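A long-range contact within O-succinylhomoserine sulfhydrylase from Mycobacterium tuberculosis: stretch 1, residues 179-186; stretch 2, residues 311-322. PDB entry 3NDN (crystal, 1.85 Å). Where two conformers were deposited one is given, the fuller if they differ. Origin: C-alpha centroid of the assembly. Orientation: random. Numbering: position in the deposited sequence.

Stretch 1 179-186: MQSLVDIA
Stretch 2, residues 311-322: SHPQYDLAKRQM

Stretch 1 is an extended segment laid along the start and one flank of a short helix in stretch 2, and the contact buries 492 Å² over both sides. Register fixes the direction: CA-CA distances are 7.0 Å for Leu-182 to Gln-314, 7.2 Å for Asp-184 to Leu-317 and 7.8 Å for Ile-185 to Gln-321, so both chains advance the same way. Gln-180 has positive phi (61/40); from Ser-181 to Asp-184 phi/psi stay extended (-76/146, -107/156, -115/135, -76/100), and Ile-185 and Ala-186 turn helical. In stretch 2, His-312 to Tyr-315 form a type I turn, Gln-314 (-115/33) is the N-cap, residues 315-321 are helical, and Met-322 leaves helical phi/psi.

Leu-182 covers the most surface. Its CA-CB bond points toward stretch 2 and its side chain is m,t (chi1 -47°, chi2 -168°), which brings CD1 to 3.8 Å from Ala-318 CB, while CB lies 3.9 Å from Leu-317 CD2. Leu-317 is t,p. These apolar contacts sit beside a polar clamp on the Leu-182 backbone. Gln-314, with chi1 -69°, chi2 166° and chi3 -65°, directs its amide so that Leu-182 N donates to Gln-314 OE1 (2.9 Å, 166°) and Gln-314 NE2 donates to Leu-182 O (3.2 Å, 154°). One side-chain amide thus satisfies both the NH and the CO of a single extended residue.

Gln-321, second in covered area, uses the same chemistry seven residues later, but its amide brackets Asp-184, bonding the carbonyl before it and the NH after it. With chi1 72°, chi2 -175° and chi3 20°, its NE2 donates to Val-183 O (3.0 Å, 163°) and its OE1 accepts from Ile-185 N (3.1 Å, 167°). The near-linear angles show that the amide is well aligned with both backbone groups. Val-183 points its CA-CB bond away from stretch 2; its polar contact is made by the backbone carbonyl. Water 1 donates to Gln-321 OE1 (2.8 Å from its O) and accepts from Ala-186 N (3.1 Å to its O), extending the link into the helix of stretch 1.

Asp-184, t with chi2 -37°, is the N-cap of that helix, its side chain capping a backbone N just past the stretch. Its OD2 also meets Arg-320 NH2 at 3.4 Å, a salt bridge at the edge of the guanidinium; with an angle of 138°, the hydrogen bond is weak. Water 2 supplements it, donating to Asp-184 OD1 (2.6 Å from its O) and accepting from Arg-320 NE (3.3 Å to its O). Asp-184 CG also lies 3.9 Å from Leu-317 CD1, where charged and apolar contacts meet.

At the other end, the His-312 ring (chi1 -168°, chi2 -68°) uses both nitrogens: NE2 reaches across to donate to Gln-180 O (2.9 Å, 155°), which lies near the ring plane, while ND1 accepts from Gln-314 N (2.9 Å, 161°) within stretch 2. This second bond ties the imidazole to the backbone of the N-cap residue whose amide clamps Leu-182.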

ATOM      1  N   MET A 179       5.285  -8.806  35.570  1.00 40.53           N
ATOM      2  CA  MET A 179       6.078  -9.466  36.628  1.00 40.59           C
ATOM      3  C   MET A 179       6.772 -10.761  36.177  1.00 39.75           C
ATOM      4  O   MET A 179       7.634 -11.284  36.889  1.00 39.84           O
ATOM      5  CB  MET A 179       5.251  -9.705  37.899  1.00 41.29           C
ATOM      6  CG  MET A 179       4.669  -8.436  38.539  1.00 43.26           C
ATOM      7  SD  MET A 179       5.860  -7.138  39.011  1.00 44.93           S
ATOM      8  CE  MET A 179       6.763  -7.916  40.338  1.00 42.44           C
ATOM      9  N   GLN A 180       6.383 -11.277  35.007  1.00 38.59           N
ATOM     10  CA  GLN A 180       7.031 -12.458  34.397  1.00 38.29           C
ATOM     11  C   GLN A 180       6.953 -13.749  35.257  1.00 38.39           C
ATOM     12  O   GLN A 180       7.920 -14.520  35.347  1.00 38.62           O
ATOM     13  CB  GLN A 180       8.463 -12.129  33.894  1.00 37.67           C
ATOM     14  CG  GLN A 180       8.582 -10.749  33.180  1.00 38.80           C
ATOM     15  CD  GLN A 180       9.793 -10.585  32.239  1.00 40.52           C
ATOM     16  OE1 GLN A 180      10.353 -11.557  31.740  1.00 42.78           O
ATOM     17  NE2 GLN A 180      10.167  -9.333  31.968  1.00 39.69           N
ATOM     18  N   SER A 181       5.787 -13.951  35.877  1.00 38.18           N
ATOM     19  CA  SER A 181       5.429 -15.187  36.581  0.70 38.50           C
ATOM     20  C   SER A 181       5.079 -16.263  35.553  1.00 38.16           C
ATOM     21  O   SER A 181       4.512 -15.944  34.493  1.00 37.46           O
ATOM     22  CB  SER A 181       4.229 -14.901  37.501  0.70 39.01           C
ATOM     23  OG  SER A 181       3.707 -16.077  38.101  0.70 40.63           O
ATOM     24  N   LEU A 182       5.401 -17.529  35.848  1.00 37.93           N
ATOM     25  CA  LEU A 182       5.138 -18.637  34.906  1.00 37.16           C
ATOM     26  C   LEU A 182       3.978 -19.575  35.294  1.00 37.40           C
ATOM     27  O   LEU A 182       3.627 -19.698  36.471  1.00 38.20           O
ATOM     28  CB  LEU A 182       6.416 -19.480  34.674  1.00 37.16           C
ATOM     29  CG  LEU A 182       7.772 -18.816  34.374  1.00 36.92           C
ATOM     30  CD1 LEU A 182       8.784 -19.844  33.895  1.00 36.97           C
ATOM     31  CD2 LEU A 182       7.674 -17.702  33.356  1.00 35.86           C
ATOM     32  N   VAL A 183       3.401 -20.236  34.286  1.00 36.73           N
ATOM     33  CA  VAL A 183       2.433 -21.327  34.473  1.00 36.74           C
ATOM     34  C   VAL A 183       3.062 -22.630  33.927  1.00 36.53           C
ATOM     35  O   VAL A 183       3.674 -22.614  32.858  1.00 35.99           O
ATOM     36  CB  VAL A 183       1.095 -21.026  33.737  1.00 36.38           C
ATOM     37  CG1 VAL A 183       0.111 -22.187  33.874  1.00 36.32           C
ATOM     38  CG2 VAL A 183       0.468 -19.721  34.260  1.00 36.42           C
ATOM     39  N   ASP A 184       2.941 -23.737  34.670  1.00 36.54           N
ATOM     40  CA  ASP A 184       3.489 -25.042  34.248  1.00 36.73           C
ATOM     41  C   ASP A 184       2.585 -25.653  33.154  1.00 36.26           C
ATOM     42  O   ASP A 184       1.544 -26.234  33.473  1.00 36.47           O
ATOM     43  CB  ASP A 184       3.579 -25.985  35.469  1.00 37.75           C
ATOM     44  CG  ASP A 184       4.439 -27.235  35.225  1.00 39.22           C
ATOM     45  OD1 ASP A 184       4.428 -27.810  34.124  1.00 39.05           O
ATOM     46  OD2 ASP A 184       5.103 -27.693  36.183  1.00 41.93           O
ATOM     47  N   ILE A 185       2.978 -25.534  31.885  1.00 35.08           N
ATOM     48  CA  ILE A 185       2.078 -25.919  30.758  1.00 35.03           C
ATOM     49  C   ILE A 185       1.657 -27.408  30.787  1.00 35.96           C
ATOM     50  O   ILE A 185       0.459 -27.713  30.738  1.00 36.26           O
ATOM     51  CB  ILE A 185       2.658 -25.522  29.359  1.00 34.49           C
ATOM     52  CG1 ILE A 185       2.869 -24.005  29.253  1.00 32.74           C
ATOM     53  CG2 ILE A 185       1.749 -26.006  28.196  1.00 34.38           C
ATOM     54  CD1 ILE A 185       3.762 -23.584  28.041  1.00 33.98           C
ATOM     55  N   ALA A 186       2.626 -28.325  30.872  1.00 36.44           N
ATOM     56  CA  ALA A 186       2.312 -29.767  30.881  1.00 37.43           C
ATOM     57  C   ALA A 186       1.427 -30.197  32.064  1.00 38.24           C
ATOM     58  O   ALA A 186       0.517 -31.009  31.898  1.00 39.12           O
ATOM     59  CB  ALA A 186       3.578 -30.615  30.827  1.00 37.53           C
ATOM     60  N   SER A 311      18.622 -16.350  39.060  1.00 41.33           N
ATOM     61  CA  SER A 311      17.886 -15.902  40.251  1.00 42.07           C
ATOM     62  C   SER A 311      16.347 -15.852  40.150  1.00 41.53           C
ATOM     63  O   SER A 311      15.680 -15.577  41.153  1.00 41.76           O
ATOM     64  CB  SER A 311      18.390 -14.520  40.669  1.00 42.07           C
ATOM     65  OG  SER A 311      18.184 -13.594  39.623  1.00 44.00           O
ATOM     66  N   HIS A 312      15.774 -16.078  38.962  1.00 40.34           N
ATOM     67  CA  HIS A 312      14.315 -16.114  38.825  1.00 40.03           C
ATOM     68  C   HIS A 312      13.734 -17.232  39.706  1.00 40.39           C
ATOM     69  O   HIS A 312      14.263 -18.351  39.698  1.00 40.24           O
ATOM     70  CB  HIS A 312      13.905 -16.321  37.349  1.00 39.44           C
ATOM     71  CG  HIS A 312      12.448 -16.090  37.080  1.00 39.72           C
ATOM     72  ND1 HIS A 312      11.458 -16.915  37.571  1.00 40.21           N
ATOM     73  CD2 HIS A 312      11.813 -15.138  36.353  1.00 39.94           C
ATOM     74  CE1 HIS A 312      10.278 -16.473  37.175  1.00 40.65           C
ATOM     75  NE2 HIS A 312      10.466 -15.394  36.436  1.00 40.37           N
ATOM     76  N   PRO A 313      12.657 -16.937  40.477  1.00 40.44           N
ATOM     77  CA  PRO A 313      12.109 -17.958  41.394  1.00 40.77           C
ATOM     78  C   PRO A 313      11.642 -19.242  40.699  1.00 40.63           C
ATOM     79  O   PRO A 313      11.574 -20.294  41.345  1.00 41.00           O
ATOM     80  CB  PRO A 313      10.922 -17.258  42.086  1.00 41.10           C
ATOM     81  CG  PRO A 313      10.830 -15.902  41.530  1.00 40.43           C
ATOM     82  CD  PRO A 313      12.011 -15.622  40.644  1.00 40.65           C
ATOM     83  N   GLN A 314      11.320 -19.152  39.407  1.00 39.55           N
ATOM     84  CA  GLN A 314      10.874 -20.307  38.618  1.00 39.13           C
ATOM     85  C   GLN A 314      11.860 -20.670  37.494  1.00 38.70           C
ATOM     86  O   GLN A 314      11.455 -21.145  36.420  1.00 38.38           O
ATOM     87  CB  GLN A 314       9.479 -20.056  38.035  1.00 38.48           C
ATOM     88  CG  GLN A 314       8.356 -20.014  39.079  1.00 39.96           C
ATOM     89  CD  GLN A 314       7.066 -19.438  38.523  1.00 39.10           C
ATOM     90  OE1 GLN A 314       6.999 -18.262  38.157  1.00 38.27           O
ATOM     91  NE2 GLN A 314       6.036 -20.268  38.452  1.00 38.21           N
ATOM     92  N   TYR A 315      13.148 -20.453  37.745  1.00 38.40           N
ATOM     93  CA  TYR A 315      14.196 -20.699  36.738  1.00 38.41           C
ATOM     94  C   TYR A 315      14.208 -22.123  36.166  1.00 38.59           C
ATOM     95  O   TYR A 315      14.366 -22.306  34.950  1.00 37.73           O
ATOM     96  CB  TYR A 315      15.571 -20.358  37.310  1.00 38.28           C
ATOM     97  CG  TYR A 315      16.736 -20.551  36.358  1.00 38.25           C
ATOM     98  CD1 TYR A 315      16.899 -19.728  35.237  1.00 36.58           C
ATOM     99  CD2 TYR A 315      17.689 -21.556  36.590  1.00 38.62           C
ATOM    100  CE1 TYR A 315      17.980 -19.909  34.359  1.00 37.69           C
ATOM    101  CE2 TYR A 315      18.775 -21.743  35.722  1.00 38.70           C
ATOM    102  CZ  TYR A 315      18.911 -20.914  34.616  1.00 38.41           C
ATOM    103  OH  TYR A 315      19.982 -21.091  33.778  1.00 38.38           O
ATOM    104  N   ASP A 316      14.067 -23.127  37.033  1.00 38.98           N
ATOM    105  CA  ASP A 316      14.079 -24.515  36.563  1.00 39.38           C
ATOM    106  C   ASP A 316      12.917 -24.808  35.602  1.00 38.41           C
ATOM    107  O   ASP A 316      13.103 -25.529  34.626  1.00 37.52           O
ATOM    108  CB  ASP A 316      14.105 -25.518  37.727  1.00 40.87           C
ATOM    109  CG  ASP A 316      15.462 -25.562  38.448  1.00 43.74           C
ATOM    110  OD1 ASP A 316      16.492 -25.094  37.896  1.00 45.15           O
ATOM    111  OD2 ASP A 316      15.499 -26.089  39.581  1.00 48.12           O
ATOM    112  N   LEU A 317      11.737 -24.249  35.886  1.00 37.77           N
ATOM    113  CA  LEU A 317      10.574 -24.376  34.992  1.00 37.13           C
ATOM    114  C   LEU A 317      10.783 -23.644  33.659  1.00 36.42           C
ATOM    115  O   LEU A 317      10.411 -24.157  32.602  1.00 36.50           O
ATOM    116  CB  LEU A 317       9.283 -23.892  35.682  1.00 37.01           C
ATOM    117  CG  LEU A 317       8.017 -23.804  34.807  1.00 36.39           C
ATOM    118  CD1 LEU A 317       7.641 -25.166  34.202  1.00 36.90           C
ATOM    119  CD2 LEU A 317       6.835 -23.209  35.584  1.00 35.45           C
ATOM    120  N   ALA A 318      11.363 -22.449  33.711  1.00 36.22           N
ATOM    121  CA  ALA A 318      11.723 -21.703  32.487  1.00 36.18           C
ATOM    122  C   ALA A 318      12.643 -22.517  31.564  1.00 36.40           C
ATOM    123  O   ALA A 318      12.426 -22.570  30.335  1.00 35.90           O
ATOM    124  CB  ALA A 318      12.364 -20.367  32.842  1.00 35.90           C
ATOM    125  N   LYS A 319      13.637 -23.179  32.158  1.00 36.98           N
ATOM    126  CA  LYS A 319      14.583 -24.027  31.392  1.00 37.75           C
ATOM    127  C   LYS A 319      13.918 -25.291  30.826  1.00 38.05           C
ATOM    128  O   LYS A 319      14.348 -25.798  29.790  1.00 38.48           O
ATOM    129  CB  LYS A 319      15.823 -24.406  32.227  1.00 38.45           C
ATOM    130  CG  LYS A 319      16.766 -23.236  32.610  1.00 39.95           C
ATOM    131  CD  LYS A 319      17.604 -22.690  31.439  1.00 43.37           C
ATOM    132  CE  LYS A 319      18.799 -23.578  31.104  1.00 44.75           C
ATOM    133  NZ  LYS A 319      19.629 -22.983  30.011  1.00 46.23           N
ATOM    134  N   ARG A 320      12.873 -25.776  31.499  1.00 38.46           N
ATOM    135  CA  ARG A 320      12.113 -26.956  31.071  1.00 39.14           C
ATOM    136  C   ARG A 320      11.246 -26.692  29.830  1.00 37.77           C
ATOM    137  O   ARG A 320      11.174 -27.534  28.946  1.00 37.98           O
ATOM    138  CB  ARG A 320      11.187 -27.460  32.194  1.00 39.93           C
ATOM    139  CG  ARG A 320      11.777 -28.463  33.139  1.00 44.14           C
ATOM    140  CD  ARG A 320      10.713 -29.442  33.692  1.00 47.29           C
ATOM    141  NE  ARG A 320       9.579 -28.827  34.398  1.00 49.53           N
ATOM    142  CZ  ARG A 320       9.620 -28.335  35.640  1.00 51.21           C
ATOM    143  NH1 ARG A 320      10.752 -28.331  36.336  1.00 52.07           N
ATOM    144  NH2 ARG A 320       8.525 -27.826  36.189  1.00 51.34           N
ATOM    145  N   GLN A 321      10.587 -25.534  29.770  1.00 36.61           N
ATOM    146  CA  GLN A 321       9.582 -25.279  28.713  1.00 35.36           C
ATOM    147  C   GLN A 321       9.894 -24.140  27.710  1.00 34.40           C
ATOM    148  O   GLN A 321       9.174 -23.986  26.710  1.00 34.11           O
ATOM    149  CB  GLN A 321       8.170 -25.113  29.314  1.00 35.75           C
ATOM    150  CG  GLN A 321       7.906 -23.820  30.087  1.00 34.61           C
ATOM    151  CD  GLN A 321       6.526 -23.789  30.758  1.00 35.27           C
ATOM    152  OE1 GLN A 321       5.901 -24.830  30.977  1.00 35.18           O
ATOM    153  NE2 GLN A 321       6.056 -22.590  31.093  1.00 34.23           N
ATOM    154  N   MET A 322      10.938 -23.354  27.985  1.00 33.45           N
ATOM    155  CA  MET A 322      11.381 -22.277  27.073  1.00 32.75           C
ATOM    156  C   MET A 322      12.833 -22.494  26.622  1.00 32.61           C
ATOM    157  O   MET A 322      13.645 -23.035  27.377  1.00 33.03           O
ATOM    158  CB  MET A 322      11.277 -20.903  27.742  1.00 32.59           C
ATOM    159  CG  MET A 322       9.956 -20.588  28.437  1.00 32.38           C
ATOM    160  SD  MET A 322       9.984 -18.982  29.285  1.00 34.33           S
ATOM    161  CE  MET A 322       9.858 -17.835  27.895  1.00 34.29           C
TER
HETATM  162  O   HOH W   1       5.633 -27.587  30.929  1.00 24.38           O
HETATM  163  O   HOH W   2       6.602 -28.901  33.074  1.00 37.80           O